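Local coordinates for protein NADH:ubiquinone oxidoreductase, Na translocating, F subunit (Porphyromonas gingivalis, PDB 2R6H) that binds flavin-adenine dinucleotide as a flavoprotein of the ferredoxin-reductase type, pairing an antiparallel beta-barrel domain with a Rossmann-like parallel-sheet domain, at residues K8-E13 with K30-E35; V20-K25 with R66-K71; M37-G42 with N93-G98; D156-Y161 with E254-Y259. One frame throughout, in Å; residues are numbered along the deposited sequence.

From the N terminus, contact 1 closes first, joining the opening of strand 9-19 to the chain that leaves strand 24-30 and so fastening the open ends of this hairpin. Contact 2 starts inside that loop, at the connection between the two strands, and reaches helix 66-71, so it crosses contact 1. Contact 3 opens once contact 1 has closed and crosses contact 2 in turn, bringing the approach to strand 44-49 against the loop before strand 100-106. Contacts 1 and 3 touch through W10 and M37. Contact 4 follows in series, pairing two strands of the parallel sheet; its nearest atoms are about 7 Å from those of contact 3.

Contact 1: residues K8-E13 with K30-E35; sequences KEWECE and KLPEGE
L31 lays its CD2 methyl over the indole of W10, a CH-pi contact with L31 CD2 3.6 Å from the five-membered ring centroid and 16° off its normal. Its other methyl reaches C12, L31 CD1 being 3.6 Å from C12 SG, so the forked leucine spans two residues of strand 9-19. P32 follows, its CD 3.5 Å from E11 O and oblique to W10. A type II turn from P32 to E35, closed by E35 N to P32 O at 2.9 Å, swings the chain back to the indole. There the carboxylate of E35 lies at the ring edge, E35 CD in the indole plane 3.7 Å from W10 NE1, the two flat groups nearly perpendicular. E13 and K30 form an antiparallel hydrogen-bonded pair, K30 N to E13 O at 2.7 Å and E13 N to K30 O at 3.1 Å. Their side chains, bent at chi2 in E13 and at chi3 in K30, run alongside each other, the opposite charges near but short of a salt bridge. Strand 140-147 flanks this corner of the antiparallel sheet, M143 touching C12 and L31, while strand 100-106 meets K30 and L31 through I100 and I101.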
loop_
_atom_site.group_PDB
_atom_site.type_symbol
_atom_site.label_atom_id
_atom_site.label_comp_id
_atom_site.label_asym_id
_atom_site.label_seq_id
_atom_site.Cartn_x
_atom_site.Cartn_y
_atom_site.Cartn_z
ATOM N N LYS A 8 20.284 8.817 8.687
ATOM C CA LYS A 8 20.654 9.120 7.299
ATOM C C LYS A 8 19.572 9.822 6.484
ATOM O O LYS A 8 18.423 9.400 6.470
ATOM C CB LYS A 8 21.085 7.842 6.581
ATOM C CG LYS A 8 22.415 7.333 7.055
ATOM C CD LYS A 8 22.842 6.070 6.353
ATOM C CE LYS A 8 24.217 5.637 6.862
ATOM N NZ LYS A 8 24.606 4.280 6.375
ATOM N N GLU A 9 19.962 10.876 5.773
ATOM C CA GLU A 9 19.011 11.715 5.044
ATOM C C GLU A 9 19.528 12.291 3.719
ATOM O O GLU A 9 20.544 12.986 3.690
ATOM C CB GLU A 9 18.542 12.856 5.944
ATOM C CG GLU A 9 17.999 14.055 5.191
ATOM C CD GLU A 9 17.273 15.031 6.105
ATOM O OE1 GLU A 9 17.897 16.045 6.507
ATOM O OE2 GLU A 9 16.083 14.780 6.419
ATOM N N TRP A 10 18.810 12.009 2.630
ATOM C CA TRP A 10 19.120 12.557 1.305
ATOM C C TRP A 10 18.099 13.578 0.877
ATOM O O TRP A 10 16.990 13.600 1.391
ATOM C CB TRP A 10 19.110 11.463 0.238
ATOM C CG TRP A 10 20.043 10.347 0.501
ATOM C CD1 TRP A 10 21.340 10.245 0.088
ATOM C CD2 TRP A 10 19.766 9.154 1.231
ATOM N NE1 TRP A 10 21.883 9.062 0.518
ATOM C CE2 TRP A 10 20.929 8.375 1.229
ATOM C CE3 TRP A 10 18.626 8.673 1.890
ATOM C CZ2 TRP A 10 21.009 7.141 1.857
ATOM C CZ3 TRP A 10 18.703 7.447 2.518
ATOM C CH2 TRP A 10 19.886 6.693 2.496
ATOM N N GLU A 11 18.467 14.415 -0.082
ATOM C CA GLU A 11 17.457 15.181 -0.782
ATOM C C GLU A 11 17.258 14.535 -2.144
ATOM O O GLU A 11 18.209 14.283 -2.876
ATOM C CB GLU A 11 17.803 16.670 -0.868
ATOM C CG GLU A 11 18.157 17.195 -2.249
ATOM C CD GLU A 11 19.621 17.610 -2.362
ATOM O OE1 GLU A 11 19.863 18.774 -2.760
ATOM O OE2 GLU A 11 20.521 16.786 -2.047
ATOM N N CYS A 12 16.008 14.232 -2.463
ATOM C CA CYS A 12 15.713 13.452 -3.648
ATOM C C CYS A 12 14.907 14.244 -4.658
ATOM O O CYS A 12 14.127 15.124 -4.298
ATOM C CB CYS A 12 14.944 12.197 -3.256
ATOM S SG CYS A 12 15.696 11.266 -1.914
ATOM N N GLU A 13 15.113 13.919 -5.927
ATOM C CA GLU A 13 14.292 14.455 -6.994
ATOM C C GLU A 13 13.099 13.540 -7.287
ATOM O O GLU A 13 13.236 12.317 -7.398
ATOM C CB GLU A 13 15.118 14.654 -8.261
ATOM C CG GLU A 13 14.395 15.461 -9.326
ATOM C CD GLU A 13 14.716 14.998 -10.732
ATOM O OE1 GLU A 13 13.787 14.936 -11.572
ATOM O OE2 GLU A 13 15.899 14.687 -10.990
ATOM N N LYS A 30 14.207 9.856 -6.680
ATOM C CA LYS A 30 15.556 9.376 -6.992
ATOM C C LYS A 30 16.611 9.992 -6.074
ATOM O O LYS A 30 16.574 11.192 -5.796
ATOM C CB LYS A 30 15.904 9.666 -8.461
ATOM C CG LYS A 30 17.220 9.060 -8.944
ATOM C CD LYS A 30 17.615 9.594 -10.324
ATOM C CE LYS A 30 17.890 11.100 -10.263
ATOM N NZ LYS A 30 18.579 11.638 -11.477
ATOM N N LEU A 31 17.555 9.178 -5.606
ATOM C CA LEU A 31 18.621 9.691 -4.743
ATOM C C LEU A 31 19.685 10.380 -5.574
ATOM O O LEU A 31 19.743 10.168 -6.789
ATOM C CB LEU A 31 19.215 8.586 -3.863
ATOM C CG LEU A 31 18.478 8.396 -2.526
ATOM C CD1 LEU A 31 17.024 8.047 -2.765
ATOM C CD2 LEU A 31 19.125 7.347 -1.649
ATOM N N PRO A 32 20.505 11.238 -4.937
ATOM C CA PRO A 32 21.618 11.914 -5.626
ATOM C C PRO A 32 22.479 10.885 -6.354
ATOM O O PRO A 32 22.540 9.747 -5.883
ATOM C CB PRO A 32 22.423 12.526 -4.476
ATOM C CG PRO A 32 21.431 12.742 -3.389
ATOM C CD PRO A 32 20.405 11.634 -3.519
ATOM N N GLU A 33 23.124 11.247 -7.462
ATOM C CA GLU A 33 23.928 10.269 -8.205
ATOM C C GLU A 33 24.886 9.475 -7.322
ATOM O O GLU A 33 25.485 10.012 -6.389
ATOM C CB GLU A 33 24.688 10.908 -9.372
ATOM C CG GLU A 33 24.152 10.485 -10.746
ATOM C CD GLU A 33 24.984 11.020 -11.903
ATOM O OE1 GLU A 33 25.738 10.230 -12.516
ATOM O OE2 GLU A 33 24.883 12.232 -12.198
ATOM N N GLY A 34 25.005 8.185 -7.622
ATOM C CA GLY A 34 25.873 7.294 -6.871
ATOM C C GLY A 34 25.530 7.179 -5.395
ATOM O O GLY A 34 26.334 6.688 -4.605
ATOM N N GLU A 35 24.346 7.645 -5.015
ATOM C CA GLU A 35 23.856 7.432 -3.666
ATOM C C GLU A 35 22.927 6.235 -3.696
ATOM O O GLU A 35 22.362 5.911 -4.738
ATOM C CB GLU A 35 23.113 8.662 -3.144
ATOM C CG GLU A 35 23.987 9.897 -2.915
ATOM C CD GLU A 35 24.794 9.835 -1.622
ATOM O OE1 GLU A 35 25.064 10.909 -1.040
ATOM O OE2 GLU A 35 25.152 8.720 -1.187
#

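Contact 2: residues V20-K25 with R66-K71; sequences VSTFIK and RGDWDK
The connection of the beta hairpin formed by strands 9-19 and 24-30, part of the FAD-binding antiparallel barrel, packs here against the short helix 66-71. The close-fitting part lies around W69. Its indole meets two hairpin residues, one over a face and one at the edge: F23 CE1 sits 3.5 Å above the ring plane, offset toward the rim, while the carbonyl of T22 meets the edge. The F23 and W69 rings approach tip to tip with planes 42° apart, an oblique meeting. With its CG2 anti to the backbone N, T22 turns that methyl onto the phenyl face of F23 and to within 3.5 Å of W69 NE1, filling the corner where the two rings converge. T22 OG1 is engaged elsewhere, by E199, and the indole of W69 also meets W75. The contact thins out toward D68, which offers little more than its CB, 4.0 Å from T22 CG2. Beyond it K71 is exposed on the solvent side of the helix, and R66 turns away to a salt bridge with D63. A single hydrogen bond ties the two segments: the N-H of W69 NE1 donates to T22 O at 3.0 Å; T22 O lies almost in the indole plane, whereas NE1 stands 28° out of the carbonyl plane.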
loop_
_atom_site.group_PDB
_atom_site.type_symbol
_atom_site.label_atom_id
_atom_site.label_comp_id
_atom_site.label_asym_id
_atom_site.label_seq_id
_atom_site.Cartn_x
_atom_site.Cartn_y
_atom_site.Cartn_z
ATOM N N VAL A 20 -2.297 5.899 -9.282
ATOM C CA VAL A 20 -2.217 4.484 -9.590
ATOM C C VAL A 20 -3.577 3.798 -9.244
ATOM O O VAL A 20 -3.925 2.731 -9.762
ATOM C CB VAL A 20 -0.971 3.888 -8.898
ATOM C CG1 VAL A 20 -1.314 3.249 -7.555
ATOM C CG2 VAL A 20 -0.270 2.928 -9.817
ATOM N N SER A 21 -4.354 4.456 -8.388
ATOM C CA SER A 21 -5.759 4.129 -8.185
ATOM C C SER A 21 -6.421 5.449 -7.906
ATOM O O SER A 21 -5.823 6.490 -8.147
ATOM C CB SER A 21 -5.939 3.242 -6.977
ATOM O OG SER A 21 -5.686 4.007 -5.821
ATOM N N THR A 22 -7.630 5.434 -7.360
ATOM C CA THR A 22 -8.316 6.704 -7.123
ATOM C C THR A 22 -7.694 7.558 -6.006
ATOM O O THR A 22 -7.655 8.782 -6.094
ATOM C CB THR A 22 -9.793 6.521 -6.839
ATOM O OG1 THR A 22 -10.442 6.027 -8.014
ATOM C CG2 THR A 22 -10.403 7.862 -6.474
ATOM N N PHE A 23 -7.199 6.907 -4.965
ATOM C CA PHE A 23 -6.642 7.639 -3.853
ATOM C C PHE A 23 -5.199 7.238 -3.502
ATOM O O PHE A 23 -4.676 7.591 -2.431
ATOM C CB PHE A 23 -7.561 7.487 -2.661
ATOM C CG PHE A 23 -8.915 8.041 -2.891
ATOM C CD1 PHE A 23 -9.075 9.360 -3.279
ATOM C CD2 PHE A 23 -10.035 7.256 -2.715
ATOM C CE1 PHE A 23 -10.343 9.884 -3.492
ATOM C CE2 PHE A 23 -11.297 7.772 -2.930
ATOM C CZ PHE A 23 -11.454 9.081 -3.315
ATOM N N ILE A 24 -4.544 6.511 -4.400
ATOM C CA ILE A 24 -3.137 6.186 -4.196
ATOM C C ILE A 24 -2.279 6.622 -5.377
ATOM O O ILE A 24 -2.437 6.130 -6.497
ATOM C CB ILE A 24 -2.948 4.705 -3.916
ATOM C CG1 ILE A 24 -3.999 4.264 -2.903
ATOM C CG2 ILE A 24 -1.554 4.464 -3.379
ATOM C CD1 ILE A 24 -4.025 2.798 -2.653
ATOM N N LYS A 25 -1.396 7.580 -5.120
ATOM C CA LYS A 25 -0.388 7.964 -6.094
ATOM C C LYS A 25 0.838 7.078 -5.937
ATOM O O LYS A 25 1.214 6.697 -4.820
ATOM C CB LYS A 25 0.003 9.430 -5.935
ATOM C CG LYS A 25 -0.809 10.340 -6.795
ATOM C CD LYS A 25 -0.712 11.775 -6.336
ATOM C CE LYS A 25 -1.518 12.672 -7.254
ATOM N NZ LYS A 25 -1.137 12.458 -8.678
ATOM N N ARG A 66 -10.567 10.621 -11.738
ATOM C CA ARG A 66 -11.087 11.867 -11.224
ATOM C C ARG A 66 -12.590 11.754 -10.871
ATOM O O ARG A 66 -13.112 12.535 -10.075
ATOM C CB ARG A 66 -10.662 13.071 -12.096
ATOM C CG ARG A 66 -11.707 13.664 -13.029
ATOM C CD ARG A 66 -11.177 14.980 -13.594
ATOM N NE ARG A 66 -9.843 14.753 -14.122
ATOM C CZ ARG A 66 -9.585 14.482 -15.395
ATOM N NH1 ARG A 66 -10.557 14.447 -16.296
ATOM N NH2 ARG A 66 -8.337 14.270 -15.776
ATOM N N GLY A 67 -13.249 10.720 -11.397
ATOM C CA GLY A 67 -14.676 10.507 -11.196
ATOM C C GLY A 67 -15.189 10.570 -9.762
ATOM O O GLY A 67 -16.198 11.226 -9.492
ATOM N N ASP A 68 -14.515 9.890 -8.839
ATOM C CA ASP A 68 -14.945 9.903 -7.445
ATOM C C ASP A 68 -14.686 11.239 -6.759
ATOM O O ASP A 68 -15.430 11.644 -5.862
ATOM C CB ASP A 68 -14.280 8.773 -6.668
ATOM C CG ASP A 68 -14.961 7.428 -6.890
ATOM O OD1 ASP A 68 -15.796 7.323 -7.830
ATOM O OD2 ASP A 68 -14.664 6.482 -6.114
ATOM N N TRP A 69 -13.614 11.908 -7.178
ATOM C CA TRP A 69 -13.261 13.235 -6.685
ATOM C C TRP A 69 -14.325 14.239 -7.056
ATOM O O TRP A 69 -14.563 15.173 -6.309
ATOM C CB TRP A 69 -11.946 13.705 -7.290
ATOM C CG TRP A 69 -10.789 12.883 -6.905
ATOM C CD1 TRP A 69 -10.568 11.582 -7.226
ATOM C CD2 TRP A 69 -9.661 13.296 -6.134
ATOM N NE1 TRP A 69 -9.381 11.157 -6.695
ATOM C CE2 TRP A 69 -8.803 12.202 -6.016
ATOM C CE3 TRP A 69 -9.307 14.502 -5.520
ATOM C CZ2 TRP A 69 -7.609 12.253 -5.313
ATOM C CZ3 TRP A 69 -8.118 14.551 -4.825
ATOM C CH2 TRP A 69 -7.286 13.434 -4.726
ATOM N N ASP A 70 -14.947 14.070 -8.220
ATOM C CA ASP A 70 -16.046 14.942 -8.610
ATOM C C ASP A 70 -17.236 14.657 -7.706
ATOM O O ASP A 70 -17.867 15.569 -7.186
ATOM C CB ASP A 70 -16.443 14.721 -10.079
ATOM C CG ASP A 70 -15.292 14.983 -11.061
ATOM O OD1 ASP A 70 -15.270 14.342 -12.152
ATOM O OD2 ASP A 70 -14.420 15.833 -10.748
ATOM N N LYS A 71 -17.535 13.378 -7.523
ATOM C CA LYS A 71 -18.666 12.972 -6.710
ATOM C C LYS A 71 -18.573 13.529 -5.312
ATOM O O LYS A 71 -19.500 14.180 -4.847
ATOM C CB LYS A 71 -18.761 11.458 -6.653
ATOM C CG LYS A 71 -19.238 10.847 -7.951
ATOM C CD LYS A 71 -19.285 9.323 -7.872
ATOM C CE LYS A 71 -19.945 8.715 -9.102
ATOM N NZ LYS A 71 -20.598 7.421 -8.766
#

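Contact 3: residues M37-G42 with N93-G98; sequences MNFKSG and NYPAEG
The phenyl ring of F39 has the pyrrolidine of P95 over one face and backbone carbonyls at its rim. P95 CB stands 4.3 Å above the ring plane, over its centre, and the two side chains cross at about a right angle. In the plane at the edge lie M37 O and N93 O, the latter 3.5 Å from F39 CZ, and E97 O approaches the same rim more distantly. A second flat group, the phenol of Y94, has A96 CB above one face, offset toward the rim, and makes a cation-pi contact with R180. The F39 ring gets to P95 because its CG takes the crowded place between the backbone N and the carbonyl carbon (chi1 67°). Polar atoms also approach the proline: S41 OG is 3.2 Å from both P95 CG and P95 CD, and F39 O is 3.3 Å from P95 CB. A type I turn from Y94 to E97 presents the proline, with E97 N bonded to Y94 O; E97 OE1 accepts from the amides of N99 and I100. H177 of helix 168-181 touches S41 and P95, and T181 touches Y94 and A96, so these two barrel loops border the parallel-sheet domain. Just one hydrogen bond crosses between the segments, M37 N to G98 O at 3.1 Å, nearly straight at 177°, although the donor stands well out of the carbonyl plane. The cohesion otherwise comes from the proline on the phenyl face and, probably, from weak electrostatic attraction between carbonyl oxygens and the C-H groups at the ring edge.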
loop_
_atom_site.group_PDB
_atom_site.type_symbol
_atom_site.label_atom_id
_atom_site.label_comp_id
_atom_site.label_asym_id
_atom_site.label_seq_id
_atom_site.Cartn_x
_atom_site.Cartn_y
_atom_site.Cartn_z
HETATM N N MSE A 37 20.220 3.640 -0.922
HETATM C CA MSE A 37 19.670 3.231 0.367
HETATM C C MSE A 37 19.609 1.704 0.493
HETATM O O MSE A 37 18.873 1.029 -0.237
HETATM C CB MSE A 37 18.288 3.840 0.593
HETATM C CG MSE A 37 17.775 3.690 2.013
HETATM SE SE MSE A 37 15.840 3.938 2.139
HETATM C CE MSE A 37 15.738 5.845 1.737
ATOM N N ASN A 38 20.421 1.175 1.407
ATOM C CA ASN A 38 20.398 -0.231 1.759
ATOM C C ASN A 38 19.226 -0.457 2.679
ATOM O O ASN A 38 19.178 0.131 3.753
ATOM C CB ASN A 38 21.667 -0.602 2.524
ATOM C CG ASN A 38 22.922 -0.082 1.860
ATOM O OD1 ASN A 38 22.972 0.057 0.638
ATOM N ND2 ASN A 38 23.955 0.203 2.662
ATOM N N PHE A 39 18.281 -1.299 2.283
ATOM C CA PHE A 39 17.172 -1.595 3.177
ATOM C C PHE A 39 16.706 -3.027 3.058
ATOM O O PHE A 39 16.949 -3.665 2.050
ATOM C CB PHE A 39 16.008 -0.622 2.947
ATOM C CG PHE A 39 15.341 -0.762 1.605
ATOM C CD1 PHE A 39 14.134 -1.424 1.481
ATOM C CD2 PHE A 39 15.911 -0.215 0.470
ATOM C CE1 PHE A 39 13.514 -1.542 0.247
ATOM C CE2 PHE A 39 15.288 -0.333 -0.769
ATOM C CZ PHE A 39 14.094 -0.996 -0.878
ATOM N N LYS A 40 16.054 -3.537 4.096
ATOM C CA LYS A 40 15.420 -4.848 4.005
ATOM C C LYS A 40 13.942 -4.664 3.614
ATOM O O LYS A 40 13.322 -3.672 4.001
ATOM C CB LYS A 40 15.586 -5.624 5.321
ATOM C CG LYS A 40 17.043 -5.977 5.652
ATOM C CD LYS A 40 17.187 -6.862 6.899
ATOM C CE LYS A 40 16.986 -8.375 6.610
ATOM N NZ LYS A 40 18.254 -9.136 6.275
ATOM N N SER A 41 13.385 -5.595 2.838
ATOM C CA SER A 41 12.053 -5.402 2.243
ATOM C C SER A 41 10.951 -5.308 3.270
ATOM O O SER A 41 10.762 -6.218 4.075
ATOM C CB SER A 41 11.720 -6.531 1.290
ATOM O OG SER A 41 12.877 -6.888 0.574
ATOM N N GLY A 42 10.204 -4.214 3.234
ATOM C CA GLY A 42 9.180 -4.009 4.229
ATOM C C GLY A 42 9.563 -2.928 5.210
ATOM O O GLY A 42 8.761 -2.571 6.073
ATOM N N ASN A 93 9.404 -0.901 -3.794
ATOM C CA ASN A 93 10.257 -1.639 -4.700
ATOM C C ASN A 93 11.196 -2.488 -3.876
ATOM O O ASN A 93 11.368 -2.258 -2.685
ATOM C CB ASN A 93 11.032 -0.707 -5.636
ATOM C CG ASN A 93 11.333 -1.349 -7.000
ATOM O OD1 ASN A 93 10.944 -2.492 -7.275
ATOM N ND2 ASN A 93 12.030 -0.602 -7.862
ATOM N N TYR A 94 11.783 -3.489 -4.514
ATOM C CA TYR A 94 12.682 -4.393 -3.827
ATOM C C TYR A 94 14.062 -3.777 -3.680
ATOM O O TYR A 94 14.427 -2.854 -4.413
ATOM C CB TYR A 94 12.712 -5.761 -4.518
ATOM C CG TYR A 94 13.386 -5.818 -5.866
ATOM C CD1 TYR A 94 13.859 -7.028 -6.366
ATOM C CD2 TYR A 94 13.564 -4.679 -6.640
ATOM C CE1 TYR A 94 14.478 -7.109 -7.595
ATOM C CE2 TYR A 94 14.196 -4.749 -7.876
ATOM C CZ TYR A 94 14.653 -5.970 -8.350
ATOM O OH TYR A 94 15.291 -6.064 -9.578
ATOM N N PRO A 95 14.821 -4.270 -2.703
ATOM C CA PRO A 95 16.084 -3.656 -2.279
ATOM C C PRO A 95 17.139 -3.646 -3.367
ATOM O O PRO A 95 18.159 -2.970 -3.214
ATOM C CB PRO A 95 16.526 -4.547 -1.122
ATOM C CG PRO A 95 15.275 -5.147 -0.629
ATOM C CD PRO A 95 14.452 -5.399 -1.841
ATOM N N ALA A 96 16.893 -4.386 -4.444
ATOM C CA ALA A 96 17.850 -4.464 -5.544
ATOM C C ALA A 96 17.940 -3.146 -6.322
ATOM O O ALA A 96 18.896 -2.928 -7.070
ATOM C CB ALA A 96 17.520 -5.624 -6.470
ATOM N N GLU A 97 16.945 -2.273 -6.156
ATOM C CA GLU A 97 17.052 -0.924 -6.698
ATOM C C GLU A 97 17.313 0.073 -5.578
ATOM O O GLU A 97 16.456 0.319 -4.737
ATOM C CB GLU A 97 15.820 -0.523 -7.500
ATOM C CG GLU A 97 15.860 0.943 -7.913
ATOM C CD GLU A 97 17.140 1.325 -8.670
ATOM O OE1 GLU A 97 17.898 2.216 -8.195
ATOM O OE2 GLU A 97 17.385 0.733 -9.746
ATOM N N GLY A 98 18.510 0.649 -5.593
ATOM C CA GLY A 98 19.001 1.444 -4.489
ATOM C C GLY A 98 18.640 2.914 -4.483
ATOM O O GLY A 98 18.370 3.459 -3.418
#

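Contact 4: residues D156-Y161 with E254-Y259; sequences DAEMLY and EDIEYY
Strands 158-164 and 256-261 are adjacent parallel strands in the Rossmann-like sheet, M159 paired with E257, L160 with Y258 and Y161 with Y259. Their backbones are linked by E257 N to E158 O at 2.9 Å, L160 N to E257 O at 3.0 Å and Y259 N to L160 O at 3.0 Å. On the face bearing L160 and Y258, the CG2 branch of I256 is the bump: it fits the notch between E158 O and L160 CB, 3.8 Å from the latter, and also sits over the Y258 ring. The other branch runs alongside the extended E158, whose carboxylate goes on to K187 and Y246, while L160 CD1 lies 4.0 Å from Y258 CE2, obliquely to the ring. On the opposite face Y259 CB lies over a face of the Y161 ring, 3.4 Å from Y161 CE2, and the phenols, 21° from parallel, are slid apart and barely overlap. M159 SE comes obliquely to the Y259 ring in a Met-aromatic contact; M159 also touches L178 of helix 168-181. A157 CB nestles against the carboxylate of E257, which R186 and T155 also hold. Y259 OH, also hydrogen-bonded to Q153 N, donates to E257 OE1 at 3.1 Å from 53° above the carboxylate plane.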
loop_
_atom_site.group_PDB
_atom_site.type_symbol
_atom_site.label_atom_id
_atom_site.label_comp_id
_atom_site.label_asym_id
_atom_site.label_seq_id
_atom_site.Cartn_x
_atom_site.Cartn_y
_atom_site.Cartn_z
ATOM N N ASP A 156 11.118 -22.249 5.856
ATOM C CA ASP A 156 10.608 -22.870 4.639
ATOM C C ASP A 156 9.084 -22.822 4.600
ATOM O O ASP A 156 8.455 -23.366 3.691
ATOM C CB ASP A 156 11.095 -24.316 4.532
ATOM C CG ASP A 156 12.608 -24.423 4.530
ATOM O OD1 ASP A 156 13.263 -23.579 3.883
ATOM O OD2 ASP A 156 13.141 -25.350 5.175
ATOM N N ALA A 157 8.500 -22.163 5.594
ATOM C CA ALA A 157 7.044 -22.169 5.795
ATOM C C ALA A 157 6.245 -21.631 4.606
ATOM O O ALA A 157 6.762 -20.859 3.802
ATOM C CB ALA A 157 6.702 -21.374 7.035
ATOM N N GLU A 158 4.979 -22.022 4.495
ATOM C CA GLU A 158 4.124 -21.393 3.497
ATOM C C GLU A 158 3.887 -19.943 3.880
ATOM O O GLU A 158 3.741 -19.631 5.054
ATOM C CB GLU A 158 2.778 -22.109 3.372
ATOM C CG GLU A 158 1.856 -21.470 2.339
ATOM C CD GLU A 158 0.502 -22.168 2.205
ATOM O OE1 GLU A 158 0.335 -23.296 2.742
ATOM O OE2 GLU A 158 -0.392 -21.575 1.547
HETATM N N MSE A 159 3.850 -19.060 2.891
HETATM C CA MSE A 159 3.507 -17.677 3.145
HETATM C C MSE A 159 2.157 -17.342 2.525
HETATM O O MSE A 159 1.850 -17.753 1.401
HETATM C CB MSE A 159 4.571 -16.748 2.576
HETATM C CG MSE A 159 5.996 -17.263 2.701
HETATM SE SE MSE A 159 7.364 -15.870 2.421
HETATM C CE MSE A 159 8.612 -16.877 1.284
ATOM N N LEU A 160 1.353 -16.597 3.275
ATOM C CA LEU A 160 0.108 -16.039 2.768
ATOM C C LEU A 160 0.093 -14.535 3.008
ATOM O O LEU A 160 0.053 -14.092 4.156
ATOM C CB LEU A 160 -1.087 -16.682 3.462
ATOM C CG LEU A 160 -2.436 -16.630 2.740
ATOM C CD1 LEU A 160 -3.365 -17.720 3.267
ATOM C CD2 LEU A 160 -3.070 -15.256 2.882
ATOM N N TYR A 161 0.138 -13.757 1.927
ATOM C CA TYR A 161 0.112 -12.297 2.009
ATOM C C TYR A 161 -1.305 -11.757 1.881
ATOM O O TYR A 161 -2.063 -12.177 1.011
ATOM C CB TYR A 161 0.996 -11.689 0.921
ATOM C CG TYR A 161 2.463 -11.723 1.254
ATOM C CD1 TYR A 161 3.233 -12.846 0.989
ATOM C CD2 TYR A 161 3.079 -10.631 1.849
ATOM C CE1 TYR A 161 4.571 -12.873 1.309
ATOM C CE2 TYR A 161 4.417 -10.649 2.170
ATOM C CZ TYR A 161 5.160 -11.769 1.898
ATOM O OH TYR A 161 6.497 -11.773 2.222
ATOM N N GLU A 254 -2.267 -23.470 10.486
ATOM C CA GLU A 254 -1.471 -22.960 11.594
ATOM C C GLU A 254 0.041 -23.046 11.331
ATOM O O GLU A 254 0.861 -22.629 12.161
ATOM C CB GLU A 254 -1.860 -23.669 12.898
ATOM C CG GLU A 254 -1.462 -25.141 12.979
ATOM C CD GLU A 254 -2.387 -26.087 12.219
ATOM O OE1 GLU A 254 -3.385 -25.632 11.615
ATOM O OE2 GLU A 254 -2.114 -27.306 12.232
ATOM N N ASP A 255 0.394 -23.572 10.161
ATOM C CA ASP A 255 1.787 -23.726 9.763
ATOM C C ASP A 255 2.165 -22.638 8.790
ATOM O O ASP A 255 3.247 -22.649 8.201
ATOM C CB ASP A 255 1.998 -25.072 9.078
ATOM C CG ASP A 255 1.813 -26.235 10.018
ATOM O OD1 ASP A 255 1.705 -25.979 11.241
ATOM O OD2 ASP A 255 1.778 -27.394 9.538
ATOM N N ILE A 256 1.249 -21.708 8.598
ATOM C CA ILE A 256 1.449 -20.668 7.620
ATOM C C ILE A 256 1.939 -19.420 8.327
ATOM O O ILE A 256 1.567 -19.162 9.472
ATOM C CB ILE A 256 0.134 -20.369 6.874
ATOM C CG1 ILE A 256 -0.384 -21.630 6.176
ATOM C CG2 ILE A 256 0.320 -19.230 5.876
ATOM C CD1 ILE A 256 -1.677 -21.415 5.410
ATOM N N GLU A 257 2.800 -18.669 7.655
ATOM C CA GLU A 257 3.145 -17.339 8.111
ATOM C C GLU A 257 2.260 -16.388 7.340
ATOM O O GLU A 257 2.115 -16.504 6.127
ATOM C CB GLU A 257 4.632 -17.037 7.887
ATOM C CG GLU A 257 5.532 -17.534 9.023
ATOM C CD GLU A 257 6.924 -17.958 8.565
ATOM O OE1 GLU A 257 7.331 -17.565 7.438
ATOM O OE2 GLU A 257 7.598 -18.687 9.346
ATOM N N TYR A 258 1.640 -15.469 8.068
ATOM C CA TYR A 258 0.720 -14.498 7.501
ATOM C C TYR A 258 1.361 -13.117 7.476
ATOM O O TYR A 258 1.619 -12.520 8.525
ATOM C CB TYR A 258 -0.560 -14.464 8.334
ATOM C CG TYR A 258 -1.320 -15.753 8.254
ATOM C CD1 TYR A 258 -1.046 -16.797 9.113
ATOM C CD2 TYR A 258 -2.296 -15.940 7.295
ATOM C CE1 TYR A 258 -1.725 -17.987 9.022
ATOM C CE2 TYR A 258 -2.985 -17.124 7.203
ATOM C CZ TYR A 258 -2.693 -18.141 8.066
ATOM O OH TYR A 258 -3.381 -19.319 7.966
ATOM N N TYR A 259 1.638 -12.599 6.290
ATOM C CA TYR A 259 2.119 -11.232 6.214
ATOM C C TYR A 259 1.001 -10.354 5.697
ATOM O O TYR A 259 0.580 -10.493 4.562
ATOM C CB TYR A 259 3.366 -11.144 5.330
ATOM C CG TYR A 259 4.502 -12.020 5.816
ATOM C CD1 TYR A 259 5.501 -11.514 6.639
ATOM C CD2 TYR A 259 4.559 -13.360 5.472
ATOM C CE1 TYR A 259 6.527 -12.327 7.094
ATOM C CE2 TYR A 259 5.583 -14.173 5.918
ATOM C CZ TYR A 259 6.560 -13.656 6.725
ATOM O OH TYR A 259 7.563 -14.484 7.155
#